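Local coordinates for protein putative metallopeptidase (Corynebacterium diphtheriae, PDB 3QOC) that is probably a metal-dependent aminopeptidase of the creatinase/prolidase type, represented here by its N-terminal domain alone, which precedes the predicted peptidase domain, at residues Gly45-Leu50 / Arg83-Ala88; Lys97-Glu102 / Ser120-Ile125. All coordinates share one frame; numbering follows the deposited sequence.

Contact 1 of 2, residues Gly45-Leu50 / Arg83-Ala88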
loop_
_atom_site.group_PDB
_atom_site.type_symbol
_atom_site.label_atom_id
_atom_site.label_comp_id
_atom_site.label_asym_id
_atom_site.label_seq_id
_atom_site.Cartn_x
_atom_site.Cartn_y
_atom_site.Cartn_z
ATOM N N GLY A 45 -13.149 3.477 4.031
ATOM C CA GLY A 45 -13.092 3.498 5.497
ATOM C C GLY A 45 -11.965 4.376 6.027
ATOM O O GLY A 45 -11.254 5.028 5.263
ATOM N N SER A 46 -11.775 4.368 7.340
ATOM C CA SER A 46 -10.963 5.352 8.017
ATOM C C SER A 46 -9.662 4.749 8.537
ATOM O O SER A 46 -8.883 5.446 9.184
ATOM C CB SER A 46 -11.760 5.910 9.198
ATOM O OG SER A 46 -12.165 4.827 10.056
ATOM N N ASN A 47 -9.404 3.477 8.264
ATOM C CA ASN A 47 -8.125 2.876 8.666
ATOM C C ASN A 47 -7.771 1.800 7.640
ATOM O O ASN A 47 -8.585 0.922 7.370
ATOM C CB ASN A 47 -8.256 2.283 10.085
ATOM C CG ASN A 47 -6.995 1.525 10.528
ATOM O OD1 ASN A 47 -5.882 2.009 10.373
ATOM N ND2 ASN A 47 -7.185 0.370 11.108
ATOM N N ALA A 48 -6.601 1.949 7.011
ATOM C CA ALA A 48 -6.100 1.055 5.975
ATOM C C ALA A 48 -4.643 1.334 5.729
ATOM O O ALA A 48 -4.135 2.438 6.050
ATOM C CB ALA A 48 -6.927 1.181 4.630
ATOM N N ALA A 49 -4.011 0.360 5.083
ATOM C CA ALA A 49 -2.672 0.554 4.436
ATOM C C ALA A 49 -2.682 -0.286 3.202
ATOM O O ALA A 49 -3.466 -1.230 3.109
ATOM C CB ALA A 49 -1.534 0.151 5.370
ATOM N N LEU A 50 -1.869 0.069 2.221
ATOM C CA LEU A 50 -1.982 -0.475 0.859
ATOM C C LEU A 50 -0.576 -0.568 0.258
ATOM O O LEU A 50 0.158 0.396 0.300
ATOM C CB LEU A 50 -2.814 0.431 -0.062
ATOM C CG LEU A 50 -2.867 0.065 -1.564
ATOM C CD1 LEU A 50 -3.481 -1.310 -1.719
ATOM C CD2 LEU A 50 -3.664 1.048 -2.442
ATOM N N ARG A 83 -5.069 -4.880 13.398
ATOM C CA ARG A 83 -5.309 -3.638 14.156
ATOM C C ARG A 83 -4.380 -2.519 13.604
ATOM O O ARG A 83 -4.875 -1.424 13.205
ATOM C CB ARG A 83 -5.111 -3.841 15.659
ATOM C CG ARG A 83 -6.344 -4.451 16.377
ATOM C CD ARG A 83 -6.057 -5.120 17.731
ATOM N NE ARG A 83 -7.055 -6.157 18.038
ATOM C CZ ARG A 83 -7.256 -6.698 19.252
ATOM N NH1 ARG A 83 -6.544 -6.289 20.307
ATOM N NH2 ARG A 83 -8.200 -7.628 19.430
ATOM N N ASN A 84 -3.087 -2.837 13.462
ATOM C CA ASN A 84 -2.053 -1.909 12.971
ATOM C C ASN A 84 -1.576 -2.218 11.547
ATOM O O ASN A 84 -0.682 -3.021 11.303
ATOM C CB ASN A 84 -0.906 -1.839 13.953
ATOM C CG ASN A 84 -1.389 -1.491 15.351
ATOM O OD1 ASN A 84 -1.985 -0.406 15.565
ATOM N ND2 ASN A 84 -1.203 -2.425 16.305
ATOM N N CYS A 85 -2.251 -1.576 10.616
ATOM C CA CYS A 85 -2.320 -2.019 9.215
ATOM C C CYS A 85 -0.983 -1.991 8.498
ATOM O O CYS A 85 -0.586 -2.970 7.875
ATOM C CB CYS A 85 -3.277 -1.039 8.454
ATOM S SG CYS A 85 -4.945 -1.364 8.950
ATOM N N ALA A 86 -0.311 -0.853 8.572
ATOM C CA ALA A 86 0.911 -0.663 7.793
ATOM C C ALA A 86 2.044 -1.604 8.291
ATOM O O ALA A 86 2.667 -2.317 7.467
ATOM C CB ALA A 86 1.329 0.821 7.820
ATOM N N PRO A 87 2.253 -1.680 9.624
ATOM C CA PRO A 87 3.292 -2.583 10.062
ATOM C C PRO A 87 3.025 -4.017 9.681
ATOM O O PRO A 87 3.962 -4.754 9.357
ATOM C CB PRO A 87 3.323 -2.387 11.599
ATOM C CG PRO A 87 2.876 -0.922 11.772
ATOM C CD PRO A 87 1.851 -0.733 10.703
ATOM N N ALA A 88 1.750 -4.411 9.690
ATOM C CA ALA A 88 1.423 -5.811 9.365
ATOM C C ALA A 88 1.670 -6.145 7.914
ATOM O O ALA A 88 2.176 -7.204 7.635
ATOM C CB ALA A 88 -0.022 -6.199 9.810
HETATM O O HOH W 1 -3.601 1.303 11.259
#

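Contact 2 of 2, residues Lys97-Glu102 / Ser120-Ile125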
loop_
_atom_site.group_PDB
_atom_site.type_symbol
_atom_site.label_atom_id
_atom_site.label_comp_id
_atom_site.label_asym_id
_atom_site.label_seq_id
_atom_site.Cartn_x
_atom_site.Cartn_y
_atom_site.Cartn_z
ATOM N N LYS A 97 14.008 -6.010 -1.010
ATOM C CA LYS A 97 12.951 -5.157 -1.577
ATOM C C LYS A 97 13.211 -3.753 -1.070
ATOM O O LYS A 97 13.501 -3.570 0.123
ATOM C CB LYS A 97 11.551 -5.649 -1.136
ATOM C CG LYS A 97 10.305 -5.397 -2.085
ATOM C CD LYS A 97 10.034 -6.557 -3.092
ATOM C CE LYS A 97 8.501 -6.944 -3.269
ATOM N NZ LYS A 97 7.688 -6.406 -4.508
ATOM N N ARG A 98 13.118 -2.774 -1.974
ATOM C CA ARG A 98 13.067 -1.381 -1.630
ATOM C C ARG A 98 11.630 -0.949 -1.639
ATOM O O ARG A 98 10.920 -1.035 -2.670
ATOM C CB ARG A 98 13.896 -0.552 -2.601
ATOM C CG ARG A 98 15.385 -0.966 -2.581
ATOM C CD ARG A 98 16.244 -0.380 -3.726
ATOM N NE ARG A 98 16.085 1.087 -3.853
ATOM C CZ ARG A 98 16.832 2.049 -3.265
ATOM N NH1 ARG A 98 17.886 1.768 -2.454
ATOM N NH2 ARG A 98 16.504 3.341 -3.499
ATOM N N VAL A 99 11.180 -0.507 -0.463
ATOM C CA VAL A 99 9.774 -0.160 -0.251
ATOM C C VAL A 99 9.685 1.328 0.045
ATOM O O VAL A 99 10.234 1.779 1.046
ATOM C CB VAL A 99 9.176 -0.925 0.899
ATOM C CG1 VAL A 99 7.698 -0.484 1.111
ATOM C CG2 VAL A 99 9.243 -2.371 0.594
ATOM N N GLY A 100 9.075 2.074 -0.858
ATOM C CA GLY A 100 8.846 3.507 -0.674
ATOM C C GLY A 100 7.736 3.771 0.349
ATOM O O GLY A 100 6.876 2.933 0.513
ATOM N N PHE A 101 7.751 4.941 1.003
ATOM C CA PHE A 101 6.700 5.372 1.889
ATOM C C PHE A 101 6.419 6.835 1.726
ATOM O O PHE A 101 7.240 7.566 1.222
ATOM C CB PHE A 101 6.986 5.007 3.383
ATOM C CG PHE A 101 8.153 5.706 3.958
ATOM C CD1 PHE A 101 7.986 6.892 4.665
ATOM C CD2 PHE A 101 9.425 5.159 3.871
ATOM C CE1 PHE A 101 9.077 7.572 5.193
ATOM C CE2 PHE A 101 10.496 5.810 4.433
ATOM C CZ PHE A 101 10.315 7.033 5.093
ATOM N N GLU A 102 5.256 7.280 2.141
ATOM C CA GLU A 102 4.880 8.630 1.876
ATOM C C GLU A 102 5.494 9.547 2.973
ATOM O O GLU A 102 4.918 9.795 4.056
ATOM C CB GLU A 102 3.370 8.735 1.836
ATOM C CG GLU A 102 2.752 7.911 0.794
ATOM C CD GLU A 102 1.226 8.048 0.814
ATOM O OE1 GLU A 102 0.552 7.326 1.600
ATOM O OE2 GLU A 102 0.710 8.896 0.058
ATOM N N SER A 120 15.128 -8.079 7.350
ATOM C CA SER A 120 16.563 -7.769 7.364
ATOM C C SER A 120 17.091 -7.238 6.025
ATOM O O SER A 120 18.053 -6.462 6.019
ATOM C CB SER A 120 17.367 -9.003 7.788
ATOM O OG SER A 120 17.081 -10.095 6.931
ATOM N N ASP A 121 16.413 -7.553 4.918
ATOM C CA ASP A 121 16.743 -6.999 3.593
ATOM C C ASP A 121 15.651 -6.163 2.933
ATOM O O ASP A 121 15.650 -5.953 1.706
ATOM C CB ASP A 121 17.176 -8.139 2.632
ATOM C CG ASP A 121 18.530 -8.741 3.044
ATOM O OD1 ASP A 121 19.477 -7.923 3.177
ATOM O OD2 ASP A 121 18.614 -9.994 3.248
ATOM N N VAL A 122 14.719 -5.697 3.734
ATOM C CA VAL A 122 13.718 -4.725 3.248
ATOM C C VAL A 122 14.116 -3.330 3.640
ATOM O O VAL A 122 14.133 -3.009 4.788
ATOM C CB VAL A 122 12.327 -5.021 3.826
ATOM C CG1 VAL A 122 11.225 -4.023 3.287
ATOM C CG2 VAL A 122 11.890 -6.514 3.503
ATOM N N GLU A 123 14.392 -2.467 2.683
ATOM C CA GLU A 123 14.756 -1.105 2.970
ATOM C C GLU A 123 13.569 -0.148 2.719
ATOM O O GLU A 123 12.963 -0.206 1.651
ATOM C CB GLU A 123 15.937 -0.769 2.076
ATOM C CG GLU A 123 16.538 0.617 2.289
ATOM C CD GLU A 123 17.834 0.907 1.491
ATOM O OE1 GLU A 123 18.220 0.136 0.536
ATOM O OE2 GLU A 123 18.469 1.920 1.878
ATOM N N LEU A 124 13.240 0.707 3.700
ATOM C CA LEU A 124 12.240 1.772 3.551
ATOM C C LEU A 124 12.846 3.002 2.966
ATOM O O LEU A 124 13.858 3.457 3.462
ATOM C CB LEU A 124 11.627 2.137 4.898
ATOM C CG LEU A 124 10.505 1.171 5.354
ATOM C CD1 LEU A 124 10.691 -0.265 5.022
ATOM C CD2 LEU A 124 10.313 1.274 6.875
ATOM N N ILE A 125 12.229 3.553 1.921
ATOM C CA ILE A 125 12.728 4.691 1.192
ATOM C C ILE A 125 11.747 5.883 1.235
ATOM O O ILE A 125 10.609 5.767 0.749
ATOM C CB ILE A 125 12.857 4.331 -0.324
ATOM C CG1 ILE A 125 13.714 3.052 -0.552
ATOM C CG2 ILE A 125 13.406 5.495 -1.098
ATOM C CD1 ILE A 125 15.108 3.177 0.034
#

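Contact 1 of 2, residues Gly45-Leu50 / Arg83-Ala88
A49 and C85 meet methyl to methylene where A49 of strand 49-53 runs past the first turn of helix 85-91, CB to CB 3.7 Å apart. The same methyl of A49 presses against the helix backbone, 3.5 Å from CA of A86, and lies 3.8 Å from CB of A86, so one methyl touches two successive helical residues. CB of C85 also lies 3.7 Å from the backbone N of A49. With SG set anti to its carbonyl carbon (chi1 -73°), the sulfur of C85 turns instead to the amide of N47, ND2 standing 3.6 Å away and OD1 and CG little farther. The backbone O of R83 is another neighbour of ND2, but no direct hydrogen bond joins the two segments. The arrangement is plain helix-on-sheet packing within the creatinase/prolidase N-terminal domain: helix 85-91 follows edge strand 78-81 and lies against the mixed sheet, and the small side chains of A49, C85 and A86 are consistent with the close approach, 5.1 Å between the CA atoms of A49 and A86. One water supplies the polar link, donating to OD1 of N47 at 2.5 Å, a distance short enough to be doubtful in detail, and accepting from the backbone N of C85 at 3.2 Å. That N-H belongs to the first turn of the helix, which N84 precedes at the N-cap position without capping it through its side chain. In the next shell, ND2 of N47 gives its hydrogen bond to OD2 of D63 and the backbone O of N47 binds OG1 of T62, while A49 pairs through its backbone with S61, a residue that C85 also touches. A48 points its methyl away from the helix, onto F43 and I37.

Contact 2 of 2, residues Lys97-Glu102 / Ser120-Ile125
The guanidinium of R98 carries CD1 of I125 on one face, the methyl 3.7 Å above the plane and offset toward the rim, nearest to NH2. A bend at chi3 (51°) turns NE back from the line of the chain. The ring of F101 has the backbone C of L124 at its edge, in plane, while CB of L124 approaches CE2 obliquely at 3.9 Å and O of I125 comes obliquely to CD2; C111 of helix 108-117 also touches F101. R98 and E123 run side by side in the same direction, joined by a long salt bridge of 3.4 Å from NH1 to OE1; their planes stand 78° apart, so the two groups do not pair in parallel. NE of R98 bonds to the backbone O of R25. Strands 97-102 and 122-127 are parallel neighbours, the two strands of a right-handed beta-alpha-beta crossover through helix 108-117. Five backbone hydrogen bonds join them, from K97 N to D121 O through to F101 N to I125 O; the straightest, V99 N to E123 O at 2.8 Å, has an angle of 179° at the hydrogen. CG2 of V99 meets CG1 of V122 at 3.7 Å, and with L124 they make a largely apolar patch where L90 of helix 85-91 and L114 of helix 108-117 pack; K97, at its start, turns its amine off to N53. On the face of R98, E123 and I125, the single ion pair is long and E123 exposed, so it is probably weak, while the backbone ladder runs the length of the pairing.

Contact 1 and contact 2 sit on one mixed sheet, their centres about 17 Å apart and their nearest atoms about 7 Å apart, so they do not touch. They follow in series along the chain: helix 85-91, whose first turn contact 1 seats, leads into strand 97-102, which opens contact 2, and L90 of that helix reaches the outer strand. Both are partly buried. Contact 1, nearer the centre of the chain, joins helix to strand through small side chains and a single bridging water; contact 2 joins neighbouring strands at the sheet margin, buries more surface (494 against 198 Å²) and relies on direct backbone bonds.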